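Local coordinates for putative acyl-[acyl-carrier-protein]--UDP-N-acetylglucosamine O-acyltransferase (Bacteroides fragilis, PDB 4R36) that probably transfers an acyl chain from acyl carrier protein to UDP-N-acetylglucosamine, as LpxA enzymes with a left-handed parallel beta-helix do, at residues 225-230 and 251-256. Numbering follows the deposited sequence.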
loop_
_atom_site.group_PDB
_atom_site.type_symbol
_atom_site.label_atom_id
_atom_site.label_comp_id
_atom_site.label_asym_id
_atom_site.label_seq_id
_atom_site.Cartn_x
_atom_site.Cartn_y
_atom_site.Cartn_z
ATOM N N ILE A 225 7.341 -14.318 31.535
ATOM C CA ILE A 225 6.210 -13.632 30.943
ATOM C C ILE A 225 5.443 -12.783 31.973
ATOM O O ILE A 225 5.103 -11.629 31.703
ATOM C CB ILE A 225 5.263 -14.601 30.195
ATOM C CG1 ILE A 225 6.016 -15.175 28.989
ATOM C CG2 ILE A 225 4.003 -13.853 29.696
ATOM C CD1 ILE A 225 5.288 -16.263 28.236
ATOM N N GLU A 226 5.218 -13.344 33.145
ATOM C CA GLU A 226 4.552 -12.623 34.201
ATOM C C GLU A 226 5.398 -11.410 34.666
ATOM O O GLU A 226 4.828 -10.343 34.951
ATOM C CB GLU A 226 4.268 -13.537 35.375
ATOM C CG GLU A 226 3.486 -12.854 36.497
ATOM C CD GLU A 226 2.074 -12.359 36.061
ATOM O OE1 GLU A 226 1.537 -12.849 35.032
ATOM O OE2 GLU A 226 1.523 -11.437 36.712
ATOM N N ASN A 227 6.725 -11.552 34.721
ATOM C CA ASN A 227 7.566 -10.436 35.100
ATOM C C ASN A 227 7.493 -9.282 34.091
ATOM O O ASN A 227 7.480 -8.117 34.480
ATOM C CB ASN A 227 9.026 -10.901 35.336
ATOM C CG ASN A 227 9.163 -11.885 36.552
ATOM O OD1 ASN A 227 8.280 -11.960 37.410
ATOM N ND2 ASN A 227 10.254 -12.626 36.597
ATOM N N ILE A 228 7.488 -9.648 32.818
ATOM C CA ILE A 228 7.398 -8.668 31.755
ATOM C C ILE A 228 6.055 -7.948 31.919
ATOM O O ILE A 228 5.958 -6.705 31.823
ATOM C CB ILE A 228 7.535 -9.343 30.374
ATOM C CG1 ILE A 228 8.973 -9.820 30.181
ATOM C CG2 ILE A 228 7.095 -8.411 29.222
ATOM C CD1 ILE A 228 9.165 -10.771 29.027
ATOM N N HIS A 229 5.019 -8.734 32.199
ATOM C CA HIS A 229 3.696 -8.145 32.339
ATOM C C HIS A 229 3.653 -7.165 33.488
ATOM O O HIS A 229 3.160 -6.032 33.369
ATOM C CB HIS A 229 2.629 -9.277 32.509
ATOM C CG HIS A 229 1.280 -8.841 32.079
ATOM N ND1 HIS A 229 0.395 -9.662 31.424
ATOM C CD2 HIS A 229 0.720 -7.606 32.085
ATOM C CE1 HIS A 229 -0.700 -8.977 31.141
ATOM N NE2 HIS A 229 -0.525 -7.725 31.531
ATOM N N ASN A 230 4.229 -7.567 34.614
ATOM C CA ASN A 230 4.342 -6.695 35.762
ATOM C C ASN A 230 5.168 -5.455 35.541
ATOM O O ASN A 230 4.765 -4.376 35.987
ATOM C CB ASN A 230 4.817 -7.471 36.985
ATOM C CG ASN A 230 3.706 -8.375 37.533
ATOM O OD1 ASN A 230 2.519 -8.094 37.327
ATOM N ND2 ASN A 230 4.077 -9.489 38.144
ATOM N N ALA A 251 13.415 -2.018 41.226
ATOM C CA ALA A 251 13.307 -2.389 42.650
ATOM C C ALA A 251 12.423 -3.569 42.898
ATOM O O ALA A 251 12.669 -4.306 43.802
ATOM C CB ALA A 251 12.791 -1.215 43.482
ATOM N N GLU A 252 11.397 -3.787 42.094
ATOM C CA GLU A 252 10.329 -4.693 42.450
ATOM C C GLU A 252 10.118 -5.858 41.525
ATOM O O GLU A 252 9.473 -6.783 41.942
ATOM C CB GLU A 252 8.988 -3.950 42.552
ATOM C CG GLU A 252 9.073 -2.808 43.522
ATOM C CD GLU A 252 7.724 -2.349 44.049
ATOM O OE1 GLU A 252 6.681 -2.948 43.744
ATOM O OE2 GLU A 252 7.739 -1.353 44.749
ATOM N N VAL A 253 10.649 -5.823 40.299
ATOM C CA VAL A 253 10.425 -6.935 39.354
ATOM C C VAL A 253 11.673 -7.791 39.326
ATOM O O VAL A 253 12.738 -7.252 39.168
ATOM C CB VAL A 253 10.145 -6.432 37.947
ATOM C CG1 VAL A 253 9.920 -7.624 37.005
ATOM C CG2 VAL A 253 8.940 -5.495 37.971
ATOM N N PRO A 254 11.530 -9.115 39.494
ATOM C CA PRO A 254 12.695 -9.973 39.539
ATOM C C PRO A 254 13.505 -9.739 38.308
ATOM O O PRO A 254 12.925 -9.733 37.160
ATOM C CB PRO A 254 12.109 -11.375 39.570
ATOM C CG PRO A 254 10.781 -11.192 40.189
ATOM C CD PRO A 254 10.279 -9.853 39.704
ATOM N N ALA A 255 14.794 -9.456 38.521
ATOM C CA ALA A 255 15.637 -9.011 37.436
ATOM C C ALA A 255 16.009 -10.179 36.483
ATOM O O ALA A 255 16.168 -11.350 36.900
ATOM C CB ALA A 255 16.891 -8.367 37.963
ATOM N N SER A 256 16.121 -9.855 35.206
ATOM C CA SER A 256 16.481 -10.795 34.176
ATOM C C SER A 256 16.864 -9.948 32.958
ATOM O O SER A 256 16.559 -8.775 32.907
ATOM C CB SER A 256 15.380 -11.784 33.849
ATOM O OG SER A 256 14.236 -11.193 33.175
HETATM O O HOH W 1 12.628 -11.677 35.305
#
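Asn227, inside helix 222-237, and Val253, where the chain leaves helical geometry after helix 242-252, bring the two backbones closest, with their CA atoms 6.2 Å apart. From Val253 the chain runs extended through Pro254 and Ala255 to Ser256, the N-cap of helix 257-267, and this linker passes alongside helix 222-237 without a direct hydrogen bond to it.

Val253 CG1, set anti to its own N (chi1 -180°), reaches the helix backbone and lies 3.5 Å from Asn227 O and 3.8 Å from Asn227 CB. Its other methyl, CG2, makes a looser approach to the backbone C of Asn230, whose OD1 is hydrogen-bonded to Arg233 of the same helix. The side chains of Asn227 and Pro254 cross at about a right angle: OD1 comes to 3.7 Å from Pro254 CD, while ND2 sits 3.7 Å from Pro254 CB. The polar link runs through one water. It accepts from Asn227 ND2 at 2.9 Å and donates to Pro254 O and Ser256 OG, each of those oxygens 2.7 Å away. Three bonds thus grip the water, and the amide N-H is tied to the linker just ahead of the next helix. Ser256 OG also bonds to Glu258 in that helix's first turn.

All this belongs to the C-terminal helical domain that follows the left-handed beta-helix. Val253 of the linker packs between helix 222-237, where it meets Asn227 and Ile234, and Ile259 of helix 257-267, which also touches Asn227, while Ile228 of helix 222-237 packs on Leu215 of helix 212-217.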